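Local coordinates for protein mitomycin biosynthesis 6-O-methyltransferase (Streptomyces lavendulae, PDB 3GWZ) that transfers the methyl group of S-adenosyl-L-methionine to the 6-hydroxyl of 6-demethylmitomycins A and B, giving the methoxyquinones mitomycin A and B, at residues V57-G62 / T129-Q134; R93-A96 / V100-D103; Q193-Y198 / L221-G226; E144-S149 / V321-L326; E243-R248 / C254-G259. All blocks are in the same frame, centred on the assembly; numbering follows the deposited sequence. Where two conformers were deposited one is given.

Contact 1: residues V57-G62 / T129-Q134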
# COMPACT_ATOMS: atom_id res chain seq x y z
N VAL A 57 -5.81 -11.58 -15.04
CA VAL A 57 -7.11 -11.41 -14.41
C VAL A 57 -6.96 -11.18 -12.91
O VAL A 57 -7.67 -10.36 -12.34
CB VAL A 57 -8.07 -12.59 -14.69
CG1 VAL A 57 -9.35 -12.43 -13.88
CG2 VAL A 57 -8.39 -12.65 -16.17
N ALA A 58 -6.04 -11.90 -12.28
CA ALA A 58 -5.79 -11.69 -10.85
C ALA A 58 -5.34 -10.25 -10.54
O ALA A 58 -5.75 -9.66 -9.54
CB ALA A 58 -4.77 -12.70 -10.31
N VAL A 59 -4.49 -9.67 -11.40
CA VAL A 59 -4.08 -8.29 -11.16
C VAL A 59 -5.16 -7.30 -11.55
O VAL A 59 -5.34 -6.29 -10.89
CB VAL A 59 -2.73 -7.93 -11.81
CG1 VAL A 59 -1.61 -8.82 -11.26
CG2 VAL A 59 -2.82 -8.02 -13.32
N GLU A 60 -5.89 -7.60 -12.62
CA GLU A 60 -6.98 -6.71 -13.03
C GLU A 60 -8.04 -6.60 -11.93
O GLU A 60 -8.56 -5.51 -11.66
CB GLU A 60 -7.60 -7.18 -14.35
CG GLU A 60 -8.72 -6.26 -14.82
CD GLU A 60 -9.36 -6.71 -16.12
OE1 GLU A 60 -10.32 -6.04 -16.56
OE2 GLU A 60 -8.92 -7.73 -16.69
N LEU A 61 -8.36 -7.72 -11.30
CA LEU A 61 -9.34 -7.74 -10.22
C LEU A 61 -8.82 -7.19 -8.90
O LEU A 61 -9.60 -6.80 -8.03
CB LEU A 61 -9.85 -9.17 -10.00
CG LEU A 61 -10.73 -9.70 -11.14
CD1 LEU A 61 -11.27 -11.09 -10.82
CD2 LEU A 61 -11.86 -8.73 -11.42
N GLY A 62 -7.50 -7.18 -8.74
CA GLY A 62 -6.89 -6.67 -7.52
C GLY A 62 -6.75 -7.70 -6.41
O GLY A 62 -6.76 -7.35 -5.23
N THR A 129 3.97 -3.81 -13.00
CA THR A 129 3.41 -2.87 -13.96
C THR A 129 3.19 -3.56 -15.29
O THR A 129 2.20 -3.30 -15.98
CB THR A 129 4.29 -1.62 -14.16
OG1 THR A 129 5.65 -2.03 -14.40
CG2 THR A 129 4.22 -0.74 -12.93
N ASP A 130 4.10 -4.46 -15.65
CA ASP A 130 3.97 -5.16 -16.93
C ASP A 130 2.75 -6.08 -16.91
O ASP A 130 2.02 -6.19 -17.90
CB ASP A 130 5.24 -5.93 -17.29
CG ASP A 130 5.51 -5.96 -18.78
OD1 ASP A 130 4.75 -5.34 -19.56
OD2 ASP A 130 6.50 -6.61 -19.19
N ALA A 131 2.52 -6.75 -15.79
CA ALA A 131 1.37 -7.65 -15.69
C ALA A 131 0.08 -6.87 -15.96
O ALA A 131 -0.80 -7.36 -16.67
CB ALA A 131 1.31 -8.33 -14.34
N ARG A 132 -0.02 -5.67 -15.41
CA ARG A 132 -1.22 -4.85 -15.59
C ARG A 132 -1.35 -4.27 -16.99
O ARG A 132 -2.45 -4.12 -17.51
CB ARG A 132 -1.28 -3.74 -14.53
CG ARG A 132 -1.60 -4.29 -13.14
CD ARG A 132 -1.30 -3.32 -12.01
NE ARG A 132 -1.74 -3.89 -10.74
CZ ARG A 132 -1.06 -4.81 -10.06
NH1 ARG A 132 0.11 -5.24 -10.50
NH2 ARG A 132 -1.56 -5.29 -8.92
N PHE A 133 -0.20 -3.95 -17.60
CA PHE A 133 -0.12 -3.49 -18.99
C PHE A 133 -0.62 -4.60 -19.92
O PHE A 133 -1.47 -4.37 -20.79
CB PHE A 133 1.35 -3.13 -19.28
CG PHE A 133 1.65 -2.67 -20.71
CD1 PHE A 133 0.84 -1.76 -21.36
CD2 PHE A 133 2.80 -3.12 -21.35
CE1 PHE A 133 1.15 -1.34 -22.66
CE2 PHE A 133 3.12 -2.70 -22.65
CZ PHE A 133 2.29 -1.80 -23.30
N GLN A 134 -0.11 -5.81 -19.72
CA GLN A 134 -0.48 -6.97 -20.53
C GLN A 134 -1.94 -7.40 -20.33
O GLN A 134 -2.51 -8.08 -21.19
CB GLN A 134 0.43 -8.14 -20.19
CG GLN A 134 1.88 -7.94 -20.58
CD GLN A 134 2.78 -8.99 -19.98
OE1 GLN A 134 2.31 -9.95 -19.36
NE2 GLN A 134 4.09 -8.82 -20.15
O HOH W 1 -4.56 -4.24 -9.35
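One face of the R132 guanidinium lies against V59: CB of V59 stands 3.9 Å above the plane, over the centre of the group, near R132 CZ, while V59 CG1 reaches NH1 at 4.0 Å. The nitrogens have polar partners: NH1 bonds to the carbonyl of A128, NH2 to that of L119, and NE to a water 3.2 Å away. This is a helix-to-helix contact at the last turn of helix 32-61, which belongs to the dimerisation domain and ends at G62 in a Schellman motif. Helix 126-135 is the partner. With CG of R132 anti to its carbonyl carbon (chi1 -72°) and the chain extended from CG to NE, the arginine passes across V59 at a slant, so that stem and head both touch it: V59 CG2 meets R132 CG at 3.9 Å. The same methyl meets A131 CB at 4.3 Å. A131 and Q134 also pack on L46 of the second subunit, so the pair sits close to the dimer interface. The water that accepts from NE of R132 also donates to V59 O, 2.7 Å away, linking the arginine to the helix terminus.

Contact 2: residues R93-A96 / V100-D103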
# COMPACT_ATOMS: atom_id res chain seq x y z
N ARG A 93 -7.58 -21.74 -7.36
CA ARG A 93 -7.07 -23.10 -7.25
C ARG A 93 -6.00 -23.35 -8.30
O ARG A 93 -4.94 -23.89 -8.01
CB ARG A 93 -8.18 -24.14 -7.44
CG ARG A 93 -9.16 -24.25 -6.30
CD ARG A 93 -9.87 -25.60 -6.38
NE ARG A 93 -10.03 -26.07 -7.76
CZ ARG A 93 -11.14 -25.90 -8.48
NH1 ARG A 93 -12.19 -25.29 -7.95
NH2 ARG A 93 -11.20 -26.36 -9.72
N LEU A 94 -6.31 -22.97 -9.54
CA LEU A 94 -5.38 -23.17 -10.64
C LEU A 94 -4.08 -22.41 -10.41
O LEU A 94 -2.99 -22.97 -10.56
CB LEU A 94 -6.01 -22.74 -11.97
CG LEU A 94 -5.07 -22.69 -13.17
CD1 LEU A 94 -4.54 -24.08 -13.54
CD2 LEU A 94 -5.82 -22.08 -14.34
N LEU A 95 -4.19 -21.14 -10.07
CA LEU A 95 -3.01 -20.33 -9.84
C LEU A 95 -2.14 -20.93 -8.74
O LEU A 95 -0.93 -21.04 -8.88
CB LEU A 95 -3.40 -18.89 -9.52
CG LEU A 95 -3.84 -18.04 -10.73
CD1 LEU A 95 -4.47 -16.74 -10.26
CD2 LEU A 95 -2.65 -17.75 -11.66
N ALA A 96 -2.76 -21.32 -7.63
CA ALA A 96 -2.01 -21.91 -6.52
C ALA A 96 -1.28 -23.17 -6.96
O ALA A 96 -0.15 -23.43 -6.54
CB ALA A 96 -2.95 -22.20 -5.35
N VAL A 100 1.34 -19.60 -7.79
CA VAL A 100 0.94 -18.22 -7.55
C VAL A 100 -0.20 -18.18 -6.54
O VAL A 100 -1.28 -18.70 -6.81
CB VAL A 100 0.51 -17.53 -8.86
CG1 VAL A 100 0.08 -16.08 -8.59
CG2 VAL A 100 1.64 -17.57 -9.86
N PHE A 101 0.04 -17.53 -5.40
CA PHE A 101 -0.80 -17.64 -4.20
C PHE A 101 -0.63 -19.04 -3.60
O PHE A 101 -0.27 -19.98 -4.31
CB PHE A 101 -2.29 -17.41 -4.48
CG PHE A 101 -2.62 -16.08 -5.11
CD1 PHE A 101 -3.09 -16.01 -6.41
CD2 PHE A 101 -2.48 -14.91 -4.38
CE1 PHE A 101 -3.40 -14.80 -6.99
CE2 PHE A 101 -2.80 -13.69 -4.96
CZ PHE A 101 -3.26 -13.63 -6.27
N ASP A 102 -0.89 -19.17 -2.31
CA ASP A 102 -0.95 -20.47 -1.64
C ASP A 102 -2.41 -20.84 -1.38
O ASP A 102 -3.20 -20.02 -0.93
CB ASP A 102 -0.20 -20.45 -0.30
CG ASP A 102 1.31 -20.59 -0.45
OD1 ASP A 102 1.79 -21.06 -1.51
OD2 ASP A 102 2.03 -20.24 0.52
N ASP A 103 -2.77 -22.09 -1.67
CA ASP A 103 -4.07 -22.62 -1.29
C ASP A 103 -3.88 -23.27 0.08
O ASP A 103 -3.14 -24.23 0.20
CB ASP A 103 -4.53 -23.66 -2.32
CG ASP A 103 -5.87 -24.29 -1.97
OD1 ASP A 103 -6.28 -24.23 -0.79
OD2 ASP A 103 -6.51 -24.85 -2.87
O HOH W 2 -5.02 -25.52 -5.16
O HOH W 3 1.01 -22.42 -4.38
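L95 and V100 are joined by the one direct hydrogen bond between these segments, from V100 N to L95 O (2.9 Å, 153° at the hydrogen). The N-H comes in above the carbonyl plane, 44° out of it, and not along a lone pair.

Weaker polar contacts follow along the turn. The CA of A96 points its hydrogen at F101 O, 3.4 Å away. Two waters span the gap. One lies within hydrogen-bonding distance of A96 O and F101 O, though with other acceptors near it its two protons cannot serve all of them at once; the other donates to D103 OD2 at 2.8 Å and, over a longer distance, to R93 O. The other carboxylate oxygen of D103, OD1, is taken by the backbone N of G105.

Apolar packing does the rest. L95 CB lies 4.2 Å from V100 CB, and L95 and F101 run side by side, pointing the same way, so that L95 CD1 comes in the plane of the phenyl ring at its edge, 3.9 Å from CE1. Further out, the methyl of A96 meets D103 CB at 3.7 Å. L95 continues inward onto A54, I55 and A58 of helix 32-61, while F101 packs on V63, P64 and L67.

Helix 85-97 thus turns sharply into strand 102-103, which pairs with 109-111 as a hairpin, the order of elements seen in the winged-helix fold, consistent with the dimerisation domain of this methyltransferase family.

Contact 3: residues Q193-Y198 / L221-G226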
# COMPACT_ATOMS: atom_id res chain seq x y z
N GLN A 193 21.72 2.93 -12.96
CA GLN A 193 22.81 2.22 -13.61
C GLN A 193 23.53 3.11 -14.62
O GLN A 193 24.76 3.17 -14.64
CB GLN A 193 22.30 0.96 -14.33
CG GLN A 193 21.87 -0.17 -13.40
CD GLN A 193 21.02 -1.21 -14.11
OE1 GLN A 193 20.68 -1.07 -15.28
NE2 GLN A 193 20.69 -2.28 -13.39
N VAL A 194 22.77 3.81 -15.45
CA VAL A 194 23.38 4.69 -16.44
C VAL A 194 24.20 5.80 -15.77
O VAL A 194 25.32 6.10 -16.17
CB VAL A 194 22.34 5.36 -17.35
CG1 VAL A 194 23.01 6.42 -18.20
CG2 VAL A 194 21.62 4.34 -18.21
N ALA A 195 23.60 6.41 -14.75
CA ALA A 195 24.24 7.53 -14.05
C ALA A 195 25.55 7.09 -13.38
O ALA A 195 26.43 7.91 -13.13
CB ALA A 195 23.28 8.13 -13.01
N ALA A 196 25.67 5.80 -13.10
CA ALA A 196 26.84 5.29 -12.42
C ALA A 196 27.87 4.75 -13.42
O ALA A 196 29.04 4.60 -13.09
CB ALA A 196 26.45 4.20 -11.43
N ALA A 197 27.41 4.48 -14.64
CA ALA A 197 28.27 3.82 -15.63
C ALA A 197 28.92 4.78 -16.62
O ALA A 197 29.81 4.39 -17.38
CB ALA A 197 27.48 2.74 -16.38
N TYR A 198 28.48 6.03 -16.63
CA TYR A 198 29.01 6.99 -17.57
C TYR A 198 29.41 8.28 -16.86
O TYR A 198 28.63 8.83 -16.08
CB TYR A 198 28.00 7.31 -18.68
CG TYR A 198 28.57 8.14 -19.81
CD1 TYR A 198 29.22 7.53 -20.88
CD2 TYR A 198 28.46 9.52 -19.81
CE1 TYR A 198 29.75 8.28 -21.91
CE2 TYR A 198 28.98 10.27 -20.83
CZ TYR A 198 29.63 9.65 -21.88
OH TYR A 198 30.15 10.40 -22.91
N LEU A 221 20.88 13.99 -13.47
CA LEU A 221 20.96 15.31 -12.85
C LEU A 221 21.31 15.20 -11.37
O LEU A 221 22.17 15.93 -10.88
CB LEU A 221 19.65 16.09 -13.04
CG LEU A 221 19.30 16.47 -14.48
CD1 LEU A 221 17.92 17.09 -14.53
CD2 LEU A 221 20.34 17.42 -15.09
N ASP A 222 20.66 14.29 -10.66
CA ASP A 222 20.97 14.09 -9.25
C ASP A 222 22.45 13.78 -9.06
O ASP A 222 23.10 14.29 -8.15
CB ASP A 222 20.12 12.97 -8.64
CG ASP A 222 18.70 13.41 -8.35
OD1 ASP A 222 18.45 14.63 -8.27
OD2 ASP A 222 17.82 12.53 -8.20
N ALA A 223 22.99 12.94 -9.95
CA ALA A 223 24.35 12.44 -9.80
C ALA A 223 25.41 13.44 -10.23
O ALA A 223 26.57 13.32 -9.83
CB ALA A 223 24.52 11.14 -10.57
N PHE A 224 25.02 14.40 -11.06
CA PHE A 224 25.96 15.37 -11.60
C PHE A 224 25.41 16.78 -11.44
O PHE A 224 24.83 17.34 -12.37
CB PHE A 224 26.28 15.07 -13.06
CG PHE A 224 27.03 13.78 -13.25
CD1 PHE A 224 28.41 13.76 -13.22
CD2 PHE A 224 26.34 12.58 -13.40
CE1 PHE A 224 29.11 12.57 -13.36
CE2 PHE A 224 27.03 11.38 -13.55
CZ PHE A 224 28.41 11.37 -13.53
N PRO A 225 25.61 17.37 -10.25
CA PRO A 225 25.02 18.64 -9.81
C PRO A 225 25.25 19.84 -10.73
O PRO A 225 24.43 20.75 -10.71
CB PRO A 225 25.68 18.88 -8.45
CG PRO A 225 26.07 17.53 -7.97
CD PRO A 225 26.44 16.75 -9.20
N GLY A 226 26.33 19.86 -11.51
CA GLY A 226 26.57 21.00 -12.39
C GLY A 226 25.80 20.92 -13.70
O GLY A 226 25.75 21.88 -14.47
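A223, in the last turn of helix 215-223, faces A195 near the end of helix 173-197, and their methyls meet at 4.1 Å. This helix-to-helix contact belongs to the Rossmann-like fold of the class I methyltransferases. Helix 215-223 is the crossover between the parallel strands 205-209 and 228-233, and helix 173-197 leads into the first of them. Two small side chains let the backbones come close, with the CA atoms of A195 and A223 6.5 Å apart.

The next residue, F224, is where the chain leaves the helix, and its ring carries the rest of the contact. Its CG is anti to the carbonyl carbon (chi1 -66°), and the ring reaches across to the end of the other helix. From the other segment it meets backbone oxygens, not side chains. A195 O lies near the ring plane at its edge, 3.5 Å from CE2, so the carbonyl is set against the positively polarised C-H rim. F200 adds an edge-to-face partner to the same ring, and another to Y198, whose hydroxyl is hydrogen-bonded to E365. Beyond A195, the carbonyl O of Y198 comes up obliquely to the F224 ring, 3.6 Å from CZ.

Contact 4: residues E144-S149 / V321-L326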
# COMPACT_ATOMS: atom_id res chain seq x y z
N GLU A 144 -2.95 -11.74 -30.76
CA GLU A 144 -3.91 -12.50 -31.56
C GLU A 144 -3.47 -12.50 -33.02
O GLU A 144 -3.58 -13.51 -33.71
CB GLU A 144 -5.29 -11.86 -31.43
CG GLU A 144 -6.41 -12.59 -32.19
CD GLU A 144 -7.64 -11.73 -32.32
OE1 GLU A 144 -8.30 -11.48 -31.29
OE2 GLU A 144 -7.93 -11.29 -33.45
N GLN A 145 -2.93 -11.37 -33.47
CA GLN A 145 -2.59 -11.17 -34.88
C GLN A 145 -1.08 -11.26 -35.13
O GLN A 145 -0.56 -10.64 -36.06
CB GLN A 145 -3.15 -9.82 -35.35
CG GLN A 145 -4.67 -9.77 -35.34
CD GLN A 145 -5.26 -10.66 -36.40
OE1 GLN A 145 -4.74 -10.72 -37.51
NE2 GLN A 145 -6.35 -11.36 -36.08
N LEU A 146 -0.39 -12.04 -34.31
CA LEU A 146 1.05 -12.28 -34.51
C LEU A 146 1.36 -12.76 -35.92
O LEU A 146 2.37 -12.38 -36.50
CB LEU A 146 1.59 -13.29 -33.48
CG LEU A 146 3.09 -13.63 -33.59
CD1 LEU A 146 3.96 -12.36 -33.48
CD2 LEU A 146 3.48 -14.62 -32.50
N THR A 147 0.51 -13.62 -36.47
CA THR A 147 0.75 -14.09 -37.84
C THR A 147 0.93 -12.91 -38.81
O THR A 147 1.83 -12.94 -39.66
CB THR A 147 -0.36 -15.02 -38.31
OG1 THR A 147 -0.31 -16.21 -37.51
CG2 THR A 147 -0.16 -15.41 -39.78
N HIS A 148 0.11 -11.87 -38.66
CA HIS A 148 0.23 -10.69 -39.52
C HIS A 148 1.64 -10.11 -39.46
O HIS A 148 2.24 -9.82 -40.49
CB HIS A 148 -0.83 -9.61 -39.19
CG HIS A 148 -0.66 -8.35 -40.00
ND1 HIS A 148 -1.30 -8.14 -41.21
CD2 HIS A 148 0.10 -7.26 -39.79
CE1 HIS A 148 -0.96 -6.96 -41.69
NE2 HIS A 148 -0.10 -6.41 -40.86
N SER A 149 2.18 -9.96 -38.25
CA SER A 149 3.53 -9.42 -38.09
C SER A 149 4.57 -10.34 -38.71
O SER A 149 5.53 -9.88 -39.32
CB SER A 149 3.87 -9.18 -36.62
OG SER A 149 3.12 -8.10 -36.10
N VAL A 321 11.34 -9.94 -25.74
CA VAL A 321 11.10 -8.50 -25.83
C VAL A 321 11.21 -8.02 -27.28
O VAL A 321 10.46 -7.15 -27.70
CB VAL A 321 12.06 -7.71 -24.91
CG1 VAL A 321 11.94 -6.21 -25.19
CG2 VAL A 321 11.74 -8.01 -23.46
N ASP A 322 12.13 -8.61 -28.03
CA ASP A 322 12.25 -8.31 -29.46
C ASP A 322 10.94 -8.59 -30.19
O ASP A 322 10.52 -7.83 -31.05
CB ASP A 322 13.37 -9.14 -30.09
CG ASP A 322 13.43 -8.97 -31.60
OD1 ASP A 322 13.99 -7.95 -32.07
OD2 ASP A 322 12.92 -9.87 -32.32
N LEU A 323 10.31 -9.72 -29.86
CA LEU A 323 9.04 -10.10 -30.48
C LEU A 323 7.90 -9.17 -30.05
O LEU A 323 7.03 -8.85 -30.84
CB LEU A 323 8.69 -11.56 -30.16
CG LEU A 323 7.68 -12.21 -31.12
CD1 LEU A 323 8.24 -12.25 -32.55
CD2 LEU A 323 7.30 -13.61 -30.65
N LEU A 324 7.90 -8.73 -28.79
CA LEU A 324 6.94 -7.73 -28.32
C LEU A 324 7.08 -6.41 -29.12
O LEU A 324 6.07 -5.79 -29.50
CB LEU A 324 7.11 -7.46 -26.81
CG LEU A 324 6.15 -6.41 -26.20
CD1 LEU A 324 4.70 -6.88 -26.21
CD2 LEU A 324 6.55 -6.01 -24.77
N LEU A 325 8.31 -5.98 -29.38
CA LEU A 325 8.52 -4.77 -30.17
C LEU A 325 7.88 -4.91 -31.55
O LEU A 325 7.26 -3.98 -32.07
CB LEU A 325 10.01 -4.47 -30.33
CG LEU A 325 10.76 -4.04 -29.06
CD1 LEU A 325 12.27 -4.05 -29.32
CD2 LEU A 325 10.30 -2.66 -28.63
N LEU A 326 8.06 -6.09 -32.14
CA LEU A 326 7.50 -6.36 -33.46
C LEU A 326 5.99 -6.18 -33.43
O LEU A 326 5.40 -5.46 -34.24
CB LEU A 326 7.84 -7.79 -33.88
CG LEU A 326 7.04 -8.37 -35.05
CD1 LEU A 326 7.43 -7.68 -36.33
CD2 LEU A 326 7.27 -9.88 -35.15
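S149 and L326 form the tight end of this contact. CB of S149 is set among the carbons of the leucine branch, 3.6 Å from L326 CG, with both methyls of L326 also within 4 Å, so the serine carbon rather than its hydroxyl does the packing. Its OG, anti to the carbonyl carbon (chi1 -70°), is hydrogen-bonded to the backbone O of E154.

The other end is looser. L146 sends its two methyls to different partners: CD2 meets CD2 of L323 at 4.4 Å, and CD1 comes no nearer than 4.5 Å to CD2 of L326. Here helix 146-152 packs on helix 316-329, two elements of the O-methyltransferase domain distant in sequence. L326 is about 10 Å, side chain to side chain, from H279, the probable proton acceptor.

The looser end is not left to solvent, since L146 also packs on V57 of the second subunit. Separately, a salt bridge from D322 to R90 of that subunit ties helix 316-329 to it. Solvent comes nearer at Q145, just before the helix. There NE2 donates to E144 OE2 at 3.1 Å, almost straight (167°), using the oxygen's anti lone pair, while R141 of the second subunit also bridges to OE2.

Contact 5: residues E243-R248 / C254-G259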
# COMPACT_ATOMS: atom_id res chain seq x y z
N GLU A 243 5.81 16.57 -14.12
CA GLU A 243 5.38 16.24 -12.76
C GLU A 243 6.46 15.47 -11.97
O GLU A 243 6.74 15.80 -10.82
CB GLU A 243 4.05 15.47 -12.76
CG GLU A 243 3.59 15.08 -11.34
CD GLU A 243 2.29 14.28 -11.32
OE1 GLU A 243 1.56 14.31 -12.33
OE2 GLU A 243 2.00 13.64 -10.29
N LEU A 244 7.05 14.45 -12.59
CA LEU A 244 8.09 13.65 -11.93
C LEU A 244 9.30 14.51 -11.57
O LEU A 244 9.79 14.49 -10.43
CB LEU A 244 8.50 12.45 -12.79
CG LEU A 244 9.62 11.53 -12.30
CD1 LEU A 244 9.51 10.12 -12.91
CD2 LEU A 244 11.01 12.11 -12.58
N LEU A 245 9.78 15.27 -12.55
CA LEU A 245 10.96 16.10 -12.35
C LEU A 245 10.71 17.23 -11.34
O LEU A 245 11.57 17.55 -10.53
CB LEU A 245 11.46 16.66 -13.68
CG LEU A 245 12.12 15.62 -14.60
CD1 LEU A 245 12.15 16.09 -16.06
CD2 LEU A 245 13.54 15.28 -14.12
N THR A 246 9.53 17.84 -11.39
CA THR A 246 9.22 18.93 -10.48
C THR A 246 9.13 18.45 -9.03
O THR A 246 9.70 19.07 -8.13
CB THR A 246 7.92 19.63 -10.89
OG1 THR A 246 8.07 20.15 -12.21
CG2 THR A 246 7.59 20.76 -9.92
N GLY A 247 8.43 17.34 -8.82
CA GLY A 247 8.26 16.78 -7.49
C GLY A 247 9.54 16.22 -6.89
O GLY A 247 9.62 15.98 -5.68
N ARG A 248 10.54 16.00 -7.74
CA ARG A 248 11.85 15.59 -7.26
C ARG A 248 12.80 16.79 -7.12
O ARG A 248 14.00 16.63 -6.91
CB ARG A 248 12.44 14.47 -8.13
CG ARG A 248 11.86 13.09 -7.74
CD ARG A 248 12.24 11.99 -8.71
NE ARG A 248 13.69 11.73 -8.72
CZ ARG A 248 14.26 10.76 -9.42
NH1 ARG A 248 13.50 9.95 -10.16
NH2 ARG A 248 15.58 10.58 -9.39
N CYS A 254 15.90 21.29 -15.34
CA CYS A 254 15.51 20.56 -16.54
C CYS A 254 14.36 21.25 -17.26
O CYS A 254 13.27 21.39 -16.73
CB CYS A 254 15.15 19.11 -16.21
SG CYS A 254 15.03 18.01 -17.68
N GLU A 255 14.63 21.68 -18.48
CA GLU A 255 13.59 22.23 -19.33
C GLU A 255 12.78 21.07 -19.93
O GLU A 255 13.34 20.06 -20.32
CB GLU A 255 14.22 23.04 -20.45
CG GLU A 255 13.25 23.40 -21.57
CD GLU A 255 13.92 24.17 -22.69
OE1 GLU A 255 13.50 24.03 -23.86
OE2 GLU A 255 14.89 24.92 -22.39
N ILE A 256 11.46 21.25 -19.98
CA ILE A 256 10.56 20.31 -20.63
C ILE A 256 10.21 20.79 -22.04
O ILE A 256 9.69 21.89 -22.21
CB ILE A 256 9.23 20.19 -19.86
CG1 ILE A 256 9.47 19.80 -18.39
CG2 ILE A 256 8.30 19.21 -20.56
CD1 ILE A 256 10.22 18.50 -18.20
N LEU A 257 10.46 19.96 -23.03
CA LEU A 257 10.21 20.31 -24.43
C LEU A 257 9.21 19.34 -25.06
O LEU A 257 9.58 18.24 -25.47
CB LEU A 257 11.52 20.28 -25.21
CG LEU A 257 11.40 20.56 -26.71
CD1 LEU A 257 10.69 21.89 -26.96
CD2 LEU A 257 12.79 20.55 -27.36
N PRO A 258 7.94 19.74 -25.10
CA PRO A 258 6.93 18.96 -25.83
C PRO A 258 7.26 19.04 -27.30
O PRO A 258 7.42 20.14 -27.82
CB PRO A 258 5.63 19.70 -25.53
CG PRO A 258 5.92 20.54 -24.31
CD PRO A 258 7.36 20.91 -24.42
N GLY A 259 7.37 17.90 -27.98
CA GLY A 259 7.79 17.93 -29.37
C GLY A 259 7.83 16.56 -30.02
O GLY A 259 7.34 15.57 -29.46
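Two first torsions help bring L245 and I256 together. L245 holds CG anti to its carbonyl carbon (chi1 -72°), which sets the branch on the strand side of helix 235-247, and its second torsion swings CD1 onto the strand. I256 carries CG1 beside its backbone N (chi1 -55°), and again the second torsion brings CD1 round to the leucine. SG of C254 comes to the same methyl.

A single methyl is therefore shared. L245 CD1 lies 3.8 Å from C254 SG and equally 3.8 Å from I256 CD1, touching two residues on the same side of strand 254-258, while E255 between them points away. The side chains of L245 and I256 cross obliquely, meeting through their terminal methyls, and no hydrogen bond joins the segments.

Neighbours extend this apolar layer: C254 packs on M217 and L221 of helix 215-223, L245 on A218 of that helix, and I256 on A238 and R242, earlier in helix 235-247. On the strand's inner edge, E255 and L257 bond by backbone to strand 228-233.

Just past the strand, G259 touches the bound S-adenosyl-L-homocysteine. Strand 228-233, helix 235-247 and strand 254-258 make the beta-alpha-beta crossover characteristic of the Rossmann-like cofactor-binding fold.

Contacts 1 and 2 lie together at the dimerisation end, centres 16 Å apart, and meet where A58 packs on L95 and F101. Contact 2 falls between the two segments of contact 1 along the chain. Contacts 3 and 5, centres 17 Å apart, share the Rossmann-like half: D222 bridges to R248, and L221, on helix 215-223, packs on C254. The centre of contact 4, which opens after contact 1 has closed, is about 20 Å from that of contact 1 and 33 to 35 Å from those of contacts 5 and 3, both within the long span it closes. The second subunit meets the chain at contacts 1, 2 and 4, away from contact 3, while contact 5 reaches a third subunit.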